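Local atomic coordinates of dual function macrocyclase-peptidase POPB (Galerina marginata, PDB entry 5N4B), a protein that cleaves peptide bonds after proline and joins the ends of a peptide into a macrocycle during the biosynthesis of amanitin toxins. Residues 24-29 / 632-637; 279-284 / 620-625; 606-611 / 637-642. The protein carries 1 engineered substitution. All coordinates share one frame; numbering follows the deposited sequence.

How the contacts relate
The second segments of all three contacts, and the first of contact 3, belong to one connected region of the hydrolase domain, between strands 598-602 and 653-659. Contact 2 ties this region to a loop of the beta-propeller and lies nearest the active site: the W620 side chain is about 7 Å from that of A578, the engineered charge-relay position, and about 8 Å from that of D662. Contact 3 joins two of its loops, with A606 about 11 Å from A578 between side chains. Contact 1, away from these sites, attaches an N-terminal hairpin. Contacts 1 and 3 share Y637 and have centres about 12 Å apart; contacts 2 and 3 meet where F611 CZ lies 3.2 Å from G625 O.

Contact 1. Residues 24-29 / 632-637; sequences YQSASK and EFDYIY
Hydrogen bonding centres on D634, whose carboxylate points from helix 630-636 to the end of strand 21-26 and uses both oxygens. D634 OD1 takes a very short bond from S26 OG (2.4 Å), and D634 OD2 accepts from the backbone N of S28 at 2.9 Å (148° at the hydrogen); each oxygen uses its syn lone pair, so the two bonds together fix the rotation of the carboxylate. S28 OG adds at most a weak contact to OD2. S26 OG, anti to its own backbone N, also accepts from K29 N at 2.9 Å, an ST motif within the hairpin turn.

Aromatic packing forms the second group. F633, with CG anti to its backbone N, sends its ring toward Y24, and F633 CE2 comes to 3.3 Å from Y24 CB. The two rings are nearly parallel (22°) but slid apart, with centroids 5.3 Å from each other, so they barely overlap. L609 touches both residues.

The strand crosses the helix at 97°. An aspartate suits a hairpin turn that offers an N-H and hydroxyls together, and the S26 hydroxyl, bonded to D634 and K29, probably helps to stabilise the negative charge, favouring an ionised carboxylate.

Contact 2. Residues 279-284 / 620-625; sequences FKDTSK and WISEYG
Two aromatic rings flank the short helix 621-624 in sequence: W620 just before it and Y624 at its last residue. The indole of W620 receives T282 at its edge: the methyl T282 CG2 lies near the ring plane, 4.2 Å from W620 CD1, while F500 meets the same tryptophan edge-to-face. The Y624 ring has E623 CB over one face, displaced toward the rim, and W620 CE3 in plane at its edge; F611 forms a further edge-to-face pair with it. Another flat group, the carboxylate of D281, is held within its own loop. S283 OG lies 2.7 Å from D281 OD1 on the syn lone pair, whereas S283 N approaches D281 OD1 at 2.8 Å from above the carboxylate plane. This second bond makes an Asx turn, which suits an aspartate at the start of a tight loop.

The turn presents T282 to the helix. T282 OG1 meets S622 OG tip to tip at 3.0 Å, and A619 O is a second possible acceptor for the threonine proton. Both oxygens sit between their own backbone N and carbonyl carbon, at chi1 57° in each residue. Beside them S622 CB packs at 3.6 Å from D281 OD2. Small hydroxylated residues fit here because the segments come close, with S283 and S622 CA atoms 6.0 Å apart.

The loop joins strands 273-279 and 287-292 of one four-stranded propeller blade, so this is an interdomain contact between propeller and hydrolase, in keeping with the closed form of the enzyme. As in other prolyl oligopeptidases, W620 and F500 probably line the pocket for the substrate proline.

Contact 3. Residues 606-611 / 637-642; sequences ADLLKF and YPLSPV
Two hydrogen bonds join these loops. V642 N donates to A606 O at 3.1 Å with a nearly straight N-H (164°), entering from above the carbonyl plane. L608 N donates to S640 OG at 3.0 Å; the serine oxygen, anti to its backbone N, is thereby directed across to the neighbouring loop. P641 has no N-H to offer, so its ring only packs, P641 CD lying 3.2 Å from A606 O, and the next residue supplies the donor.

Apolar contacts fill in around these bonds. A606 CB, small enough to lie close, meets V642 CG2 at 3.8 Å. The flank of L608 runs alongside S640, L608 CB being 3.6 Å from S640 OG, while L609, crossing Y637 obliquely, lays L609 CD1 3.8 Å from the ring carbon Y637 CD1.

Beyond this shell, further bonds position S640 and the loop of D607. S640 OG is also bonded to H643 ND1, and N644 ND2 bonds both Y637 O and S640 O. D607 turns away from the other loop: OD1 makes weak bonds to L609 N and K610 N, and OD2 forms a salt bridge with K672. A606 and P641 pack on M585 of helix 579-590, which follows the position of the nucleophile in this alpha/beta-hydrolase fold, and on F673 of helix 668-680.

Two backbone N-H groups and one carbonyl are thus satisfied across this buried contact, one of the N-H groups by the S640 hydroxyl, and the D607 charge is probably stabilised by K672 and nearby amides.

Contact 1. Residues 24-29 / 632-637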
loop_
_atom_site.group_PDB
_atom_site.type_symbol
_atom_site.label_atom_id
_atom_site.label_comp_id
_atom_site.label_asym_id
_atom_site.label_seq_id
_atom_site.Cartn_x
_atom_site.Cartn_y
_atom_site.Cartn_z
ATOM N N TYR A 24 -9.834 11.492 -30.285
ATOM C CA TYR A 24 -10.189 10.154 -29.836
ATOM C C TYR A 24 -11.342 9.626 -30.674
ATOM O O TYR A 24 -12.080 10.390 -31.301
ATOM C CB TYR A 24 -10.595 10.180 -28.344
ATOM C CG TYR A 24 -9.460 10.550 -27.418
ATOM C CD1 TYR A 24 -9.154 11.868 -27.185
ATOM C CD2 TYR A 24 -8.701 9.571 -26.796
ATOM C CE1 TYR A 24 -8.098 12.210 -26.351
ATOM C CE2 TYR A 24 -7.652 9.900 -25.956
ATOM C CZ TYR A 24 -7.352 11.207 -25.752
ATOM O OH TYR A 24 -6.312 11.508 -24.922
ATOM N N GLN A 25 -11.457 8.314 -30.699
ATOM C CA GLN A 25 -12.596 7.635 -31.318
ATOM C C GLN A 25 -13.594 7.184 -30.263
ATOM O O GLN A 25 -13.228 6.463 -29.325
ATOM C CB GLN A 25 -12.150 6.432 -32.143
ATOM C CG GLN A 25 -11.160 6.738 -33.236
ATOM C CD GLN A 25 -11.657 7.815 -34.200
ATOM O OE1 GLN A 25 -10.883 8.691 -34.612
ATOM N NE2 GLN A 25 -12.949 7.771 -34.542
ATOM N N SER A 26 -14.851 7.603 -30.421
ATOM C CA SER A 26 -15.977 7.226 -29.576
ATOM C C SER A 26 -16.902 6.286 -30.331
ATOM O O SER A 26 -17.243 6.532 -31.492
ATOM C CB SER A 26 -16.762 8.481 -29.219
ATOM O OG SER A 26 -18.053 8.220 -28.768
ATOM N N ALA A 27 -17.358 5.225 -29.677
ATOM C CA ALA A 27 -18.284 4.348 -30.373
ATOM C C ALA A 27 -19.582 5.070 -30.678
ATOM O O ALA A 27 -20.130 4.918 -31.784
ATOM C CB ALA A 27 -18.517 3.074 -29.569
ATOM N N SER A 28 -20.078 5.880 -29.747
ATOM C CA SER A 28 -21.362 6.545 -29.948
ATOM C C SER A 28 -21.259 7.825 -30.765
ATOM O O SER A 28 -22.213 8.156 -31.477
ATOM C CB SER A 28 -22.047 6.859 -28.628
ATOM O OG SER A 28 -21.250 7.712 -27.843
ATOM N N LYS A 29 -20.137 8.549 -30.719
ATOM C CA LYS A 29 -20.043 9.872 -31.336
ATOM C C LYS A 29 -19.043 9.956 -32.476
ATOM O O LYS A 29 -18.931 11.020 -33.104
ATOM C CB LYS A 29 -19.668 10.932 -30.290
ATOM C CG LYS A 29 -20.619 11.075 -29.102
ATOM C CD LYS A 29 -22.052 11.391 -29.511
ATOM C CE LYS A 29 -22.733 12.304 -28.493
ATOM N NZ LYS A 29 -23.783 13.146 -29.155
ATOM N N GLU A 632 -14.809 1.896 -24.807
ATOM C CA GLU A 632 -14.326 2.130 -23.460
ATOM C C GLU A 632 -14.102 3.618 -23.229
ATOM O O GLU A 632 -14.475 4.156 -22.167
ATOM C CB GLU A 632 -13.090 1.272 -23.229
ATOM C CG GLU A 632 -13.402 -0.243 -23.395
ATOM C CD GLU A 632 -12.273 -1.192 -23.144
ATOM O OE1 GLU A 632 -11.200 -0.784 -22.683
ATOM O OE2 GLU A 632 -12.487 -2.421 -23.404
ATOM N N PHE A 633 -13.572 4.321 -24.250
ATOM C CA PHE A 633 -13.577 5.781 -24.250
ATOM C C PHE A 633 -14.939 6.316 -23.805
ATOM O O PHE A 633 -15.042 7.270 -23.030
ATOM C CB PHE A 633 -13.198 6.328 -25.635
ATOM C CG PHE A 633 -13.254 7.813 -25.714
ATOM C CD1 PHE A 633 -14.436 8.459 -26.067
ATOM C CD2 PHE A 633 -12.155 8.601 -25.412
ATOM C CE1 PHE A 633 -14.500 9.820 -26.127
ATOM C CE2 PHE A 633 -12.247 10.003 -25.473
ATOM C CZ PHE A 633 -13.401 10.581 -25.809
ATOM N N ASP A 634 -16.016 5.703 -24.276
ATOM C CA ASP A 634 -17.339 6.252 -24.007
ATOM C C ASP A 634 -17.741 6.225 -22.540
ATOM O O ASP A 634 -18.571 7.041 -22.124
ATOM C CB ASP A 634 -18.398 5.566 -24.857
ATOM C CG ASP A 634 -18.386 6.050 -26.279
ATOM O OD1 ASP A 634 -17.703 7.031 -26.665
ATOM O OD2 ASP A 634 -19.109 5.400 -27.055
ATOM N N TYR A 635 -17.231 5.296 -21.730
ATOM C CA TYR A 635 -17.486 5.362 -20.296
ATOM C C TYR A 635 -16.365 6.034 -19.512
ATOM O O TYR A 635 -16.614 6.524 -18.408
ATOM C CB TYR A 635 -17.838 3.987 -19.718
ATOM C CG TYR A 635 -16.819 2.882 -19.823
ATOM C CD1 TYR A 635 -15.670 2.865 -19.053
ATOM C CD2 TYR A 635 -17.051 1.781 -20.626
ATOM C CE1 TYR A 635 -14.760 1.811 -19.138
ATOM C CE2 TYR A 635 -16.172 0.713 -20.682
ATOM C CZ TYR A 635 -15.015 0.722 -19.921
ATOM O OH TYR A 635 -14.116 -0.339 -19.967
ATOM N N ILE A 636 -15.162 6.118 -20.084
ATOM C CA ILE A 636 -14.039 6.803 -19.428
ATOM C C ILE A 636 -14.170 8.318 -19.504
ATOM O O ILE A 636 -13.977 9.039 -18.510
ATOM C CB ILE A 636 -12.704 6.355 -20.045
ATOM C CG1 ILE A 636 -12.458 4.892 -19.780
ATOM C CG2 ILE A 636 -11.547 7.179 -19.502
ATOM C CD1 ILE A 636 -11.329 4.277 -20.675
ATOM N N TYR A 637 -14.415 8.834 -20.700
ATOM C CA TYR A 637 -14.426 10.277 -20.901
ATOM C C TYR A 637 -15.362 11.013 -19.975
ATOM O O TYR A 637 -14.953 12.057 -19.430
ATOM C CB TYR A 637 -14.757 10.535 -22.378
ATOM C CG TYR A 637 -14.670 11.955 -22.856
ATOM C CD1 TYR A 637 -13.621 12.781 -22.512
ATOM C CD2 TYR A 637 -15.625 12.446 -23.745
ATOM C CE1 TYR A 637 -13.519 14.078 -23.011
ATOM C CE2 TYR A 637 -15.522 13.763 -24.250
ATOM C CZ TYR A 637 -14.468 14.547 -23.858
ATOM O OH TYR A 637 -14.340 15.832 -24.342
#

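Contact 2. Residues 279-284 / 620-625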
loop_
_atom_site.group_PDB
_atom_site.type_symbol
_atom_site.label_atom_id
_atom_site.label_comp_id
_atom_site.label_asym_id
_atom_site.label_seq_id
_atom_site.Cartn_x
_atom_site.Cartn_y
_atom_site.Cartn_z
ATOM N N PHE A 279 2.013 -12.076 -14.285
ATOM C CA PHE A 279 0.951 -11.083 -14.181
ATOM C C PHE A 279 0.973 -10.224 -15.429
ATOM O O PHE A 279 2.041 -9.729 -15.826
ATOM C CB PHE A 279 1.126 -10.180 -12.953
ATOM C CG PHE A 279 1.362 -10.932 -11.668
ATOM C CD1 PHE A 279 2.658 -11.260 -11.292
ATOM C CD2 PHE A 279 0.309 -11.317 -10.855
ATOM C CE1 PHE A 279 2.907 -11.965 -10.091
ATOM C CE2 PHE A 279 0.564 -12.054 -9.670
ATOM C CZ PHE A 279 1.829 -12.364 -9.310
ATOM N N LYS A 280 -0.175 -9.985 -16.012
ATOM C CA LYS A 280 -0.259 -9.137 -17.223
ATOM C C LYS A 280 -0.806 -7.735 -16.966
ATOM O O LYS A 280 -0.700 -6.881 -17.856
ATOM C CB LYS A 280 -1.091 -9.826 -18.306
ATOM C CG LYS A 280 -2.541 -10.028 -17.981
ATOM C CD LYS A 280 -3.292 -10.504 -19.206
ATOM C CE LYS A 280 -4.781 -10.635 -18.893
ATOM N NZ LYS A 280 -5.523 -11.114 -20.111
ATOM N N ASP A 281 -1.381 -7.483 -15.805
ATOM C CA ASP A 281 -2.071 -6.244 -15.444
ATOM C C ASP A 281 -2.295 -6.274 -13.926
ATOM O O ASP A 281 -1.669 -7.086 -13.225
ATOM C CB ASP A 281 -3.400 -6.137 -16.224
ATOM C CG ASP A 281 -4.369 -7.273 -15.952
ATOM O OD1 ASP A 281 -4.356 -7.891 -14.891
ATOM O OD2 ASP A 281 -5.234 -7.594 -16.817
ATOM N N THR A 282 -3.130 -5.398 -13.401
ATOM C CA THR A 282 -3.388 -5.322 -11.987
ATOM C C THR A 282 -4.576 -6.036 -11.528
ATOM O O THR A 282 -5.035 -5.842 -10.420
ATOM C CB THR A 282 -3.502 -3.868 -11.522
ATOM O OG1 THR A 282 -4.515 -3.208 -12.241
ATOM C CG2 THR A 282 -2.260 -3.225 -11.698
ATOM N N SER A 283 -5.144 -6.831 -12.391
ATOM C CA SER A 283 -6.181 -7.644 -12.069
ATOM C C SER A 283 -5.397 -8.734 -11.255
ATOM O O SER A 283 -4.191 -9.012 -11.444
ATOM C CB SER A 283 -6.927 -8.221 -13.273
ATOM O OG SER A 283 -6.313 -9.337 -13.745
ATOM N N LYS A 284 -6.126 -9.301 -10.419
ATOM C CA LYS A 284 -5.633 -10.336 -9.576
ATOM C C LYS A 284 -5.654 -11.716 -10.248
ATOM O O LYS A 284 -5.952 -12.724 -9.657
ATOM C CB LYS A 284 -6.495 -10.361 -8.339
ATOM C CG LYS A 284 -6.470 -9.064 -7.606
ATOM C CD LYS A 284 -5.097 -8.854 -7.047
ATOM C CE LYS A 284 -5.066 -9.289 -5.600
ATOM N NZ LYS A 284 -3.781 -9.766 -5.064
ATOM N N TRP A 620 -3.092 -0.273 -15.479
ATOM C CA TRP A 620 -4.382 0.097 -14.916
ATOM C C TRP A 620 -5.529 0.042 -15.927
ATOM O O TRP A 620 -6.662 0.390 -15.576
ATOM C CB TRP A 620 -4.329 1.497 -14.316
ATOM C CG TRP A 620 -3.178 1.770 -13.439
ATOM C CD1 TRP A 620 -2.442 0.889 -12.707
ATOM C CD2 TRP A 620 -2.606 3.057 -13.238
ATOM N NE1 TRP A 620 -1.434 1.562 -12.054
ATOM C CE2 TRP A 620 -1.522 2.900 -12.362
ATOM C CE3 TRP A 620 -2.910 4.327 -13.718
ATOM C CZ2 TRP A 620 -0.728 3.990 -11.975
ATOM C CZ3 TRP A 620 -2.129 5.395 -13.346
ATOM C CH2 TRP A 620 -1.057 5.225 -12.504
ATOM N N ILE A 621 -5.274 -0.353 -17.161
ATOM C CA ILE A 621 -6.364 -0.598 -18.093
ATOM C C ILE A 621 -7.343 -1.626 -17.536
ATOM O O ILE A 621 -8.550 -1.529 -17.786
ATOM C CB ILE A 621 -5.791 -0.986 -19.458
ATOM C CG1 ILE A 621 -5.184 0.265 -20.106
ATOM C CG2 ILE A 621 -6.864 -1.572 -20.332
ATOM C CD1 ILE A 621 -4.347 -0.064 -21.360
ATOM N N SER A 622 -6.867 -2.600 -16.755
ATOM C CA SER A 622 -7.789 -3.558 -16.151
ATOM C C SER A 622 -8.693 -2.907 -15.114
ATOM O O SER A 622 -9.723 -3.491 -14.758
ATOM C CB SER A 622 -7.009 -4.702 -15.526
ATOM O OG SER A 622 -6.097 -4.230 -14.589
ATOM N N GLU A 623 -8.335 -1.728 -14.611
ATOM C CA GLU A 623 -9.110 -0.980 -13.642
ATOM C C GLU A 623 -10.009 0.086 -14.240
ATOM O O GLU A 623 -11.136 0.266 -13.777
ATOM C CB GLU A 623 -8.200 -0.296 -12.622
ATOM C CG GLU A 623 -8.930 0.245 -11.405
ATOM C CD GLU A 623 -9.490 -0.837 -10.445
ATOM O OE1 GLU A 623 -9.131 -2.013 -10.616
ATOM O OE2 GLU A 623 -10.306 -0.478 -9.549
ATOM N N TYR A 624 -9.538 0.806 -15.249
ATOM C CA TYR A 624 -10.229 1.976 -15.793
ATOM C C TYR A 624 -10.792 1.769 -17.194
ATOM O O TYR A 624 -11.641 2.572 -17.612
ATOM C CB TYR A 624 -9.263 3.165 -15.827
ATOM C CG TYR A 624 -8.623 3.539 -14.512
ATOM C CD1 TYR A 624 -9.370 3.599 -13.378
ATOM C CD2 TYR A 624 -7.280 3.850 -14.435
ATOM C CE1 TYR A 624 -8.803 3.931 -12.159
ATOM C CE2 TYR A 624 -6.695 4.187 -13.236
ATOM C CZ TYR A 624 -7.475 4.224 -12.098
ATOM O OH TYR A 624 -6.801 4.558 -10.961
ATOM N N GLY A 625 -10.331 0.764 -17.934
ATOM C CA GLY A 625 -10.597 0.691 -19.356
ATOM C C GLY A 625 -9.464 1.294 -20.175
ATOM O O GLY A 625 -8.527 1.916 -19.666
#

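Contact 3. Residues 606-611 / 637-642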
loop_
_atom_site.group_PDB
_atom_site.type_symbol
_atom_site.label_atom_id
_atom_site.label_comp_id
_atom_site.label_asym_id
_atom_site.label_seq_id
_atom_site.Cartn_x
_atom_site.Cartn_y
_atom_site.Cartn_z
ATOM N N ALA A 606 -5.841 11.740 -12.565
ATOM C CA ALA A 606 -6.894 12.692 -12.936
ATOM C C ALA A 606 -7.120 12.814 -14.431
ATOM O O ALA A 606 -8.234 13.203 -14.849
ATOM C CB ALA A 606 -6.611 14.079 -12.361
ATOM N N ASP A 607 -6.113 12.511 -15.246
ATOM C CA ASP A 607 -6.259 12.506 -16.703
ATOM C C ASP A 607 -6.502 11.047 -17.075
ATOM O O ASP A 607 -5.571 10.265 -17.268
ATOM C CB ASP A 607 -5.048 13.106 -17.385
ATOM C CG ASP A 607 -5.206 13.135 -18.885
ATOM O OD1 ASP A 607 -6.064 12.407 -19.433
ATOM O OD2 ASP A 607 -4.435 13.879 -19.543
ATOM N N LEU A 608 -7.772 10.651 -17.129
ATOM C CA LEU A 608 -8.100 9.261 -17.430
ATOM C C LEU A 608 -8.087 8.965 -18.932
ATOM O O LEU A 608 -8.315 7.811 -19.321
ATOM C CB LEU A 608 -9.453 8.863 -16.858
ATOM C CG LEU A 608 -9.571 8.539 -15.408
ATOM C CD1 LEU A 608 -10.986 8.040 -15.130
ATOM C CD2 LEU A 608 -8.583 7.475 -14.968
ATOM N N LEU A 609 -7.816 9.965 -19.778
ATOM C CA LEU A 609 -7.603 9.706 -21.195
ATOM C C LEU A 609 -6.162 9.379 -21.537
ATOM O O LEU A 609 -5.927 8.716 -22.546
ATOM C CB LEU A 609 -8.084 10.865 -22.075
ATOM C CG LEU A 609 -9.568 11.161 -22.002
ATOM C CD1 LEU A 609 -9.906 12.306 -22.912
ATOM C CD2 LEU A 609 -10.385 9.956 -22.336
ATOM N N LYS A 610 -5.198 9.766 -20.692
ATOM C CA LYS A 610 -3.780 9.568 -21.004
ATOM C C LYS A 610 -3.022 8.778 -19.933
ATOM O O LYS A 610 -1.807 8.618 -20.060
ATOM C CB LYS A 610 -3.086 10.922 -21.263
ATOM C CG LYS A 610 -3.623 11.732 -22.467
ATOM C CD LYS A 610 -2.762 13.015 -22.794
ATOM C CE LYS A 610 -1.376 12.669 -23.296
ATOM N NZ LYS A 610 -0.599 13.889 -23.764
ATOM N N PHE A 611 -3.690 8.248 -18.917
ATOM C CA PHE A 611 -2.974 7.607 -17.815
ATOM C C PHE A 611 -2.091 6.461 -18.304
ATOM O O PHE A 611 -1.058 6.171 -17.691
ATOM C CB PHE A 611 -3.967 7.068 -16.762
ATOM C CG PHE A 611 -4.795 5.873 -17.251
ATOM C CD1 PHE A 611 -4.304 4.597 -17.158
ATOM C CD2 PHE A 611 -6.036 6.050 -17.845
ATOM C CE1 PHE A 611 -5.006 3.497 -17.652
ATOM C CE2 PHE A 611 -6.729 4.977 -18.354
ATOM C CZ PHE A 611 -6.237 3.685 -18.235
ATOM N N TYR A 637 -14.415 8.834 -20.700
ATOM C CA TYR A 637 -14.426 10.277 -20.901
ATOM C C TYR A 637 -15.362 11.013 -19.975
ATOM O O TYR A 637 -14.953 12.057 -19.430
ATOM C CB TYR A 637 -14.757 10.535 -22.378
ATOM C CG TYR A 637 -14.670 11.955 -22.856
ATOM C CD1 TYR A 637 -13.621 12.781 -22.512
ATOM C CD2 TYR A 637 -15.625 12.446 -23.745
ATOM C CE1 TYR A 637 -13.519 14.078 -23.011
ATOM C CE2 TYR A 637 -15.522 13.763 -24.250
ATOM C CZ TYR A 637 -14.468 14.547 -23.858
ATOM O OH TYR A 637 -14.340 15.832 -24.342
ATOM N N PRO A 638 -16.586 10.551 -19.712
ATOM C CA PRO A 638 -17.459 11.294 -18.777
ATOM C C PRO A 638 -17.036 11.222 -17.318
ATOM O O PRO A 638 -17.598 11.961 -16.511
ATOM C CB PRO A 638 -18.835 10.641 -18.967
ATOM C CG PRO A 638 -18.681 9.709 -20.122
ATOM C CD PRO A 638 -17.273 9.438 -20.379
ATOM N N LEU A 639 -16.114 10.336 -16.965
ATOM C CA LEU A 639 -15.617 10.216 -15.611
ATOM C C LEU A 639 -14.294 10.944 -15.390
ATOM O O LEU A 639 -13.932 11.208 -14.239
ATOM C CB LEU A 639 -15.419 8.730 -15.293
ATOM C CG LEU A 639 -15.264 8.344 -13.848
ATOM C CD1 LEU A 639 -16.547 8.734 -13.106
ATOM C CD2 LEU A 639 -15.049 6.829 -13.814
ATOM N N SER A 640 -13.529 11.217 -16.427
ATOM C CA SER A 640 -12.158 11.722 -16.258
ATOM C C SER A 640 -12.176 13.100 -15.624
ATOM O O SER A 640 -12.728 14.022 -16.237
ATOM C CB SER A 640 -11.569 11.874 -17.628
ATOM O OG SER A 640 -10.250 12.342 -17.529
ATOM N N PRO A 641 -11.599 13.311 -14.449
ATOM C CA PRO A 641 -11.781 14.612 -13.779
ATOM C C PRO A 641 -11.258 15.779 -14.583
ATOM O O PRO A 641 -11.912 16.823 -14.625
ATOM C CB PRO A 641 -11.044 14.410 -12.432
ATOM C CG PRO A 641 -11.162 12.924 -12.196
ATOM C CD PRO A 641 -11.059 12.285 -13.544
ATOM N N VAL A 642 -10.119 15.635 -15.245
ATOM C CA VAL A 642 -9.535 16.731 -16.019
ATOM C C VAL A 642 -10.448 17.160 -17.146
ATOM O O VAL A 642 -10.327 18.290 -17.614
ATOM C CB VAL A 642 -8.177 16.247 -16.567
ATOM C CG1 VAL A 642 -7.680 17.082 -17.740
ATOM C CG2 VAL A 642 -7.108 16.234 -15.452
#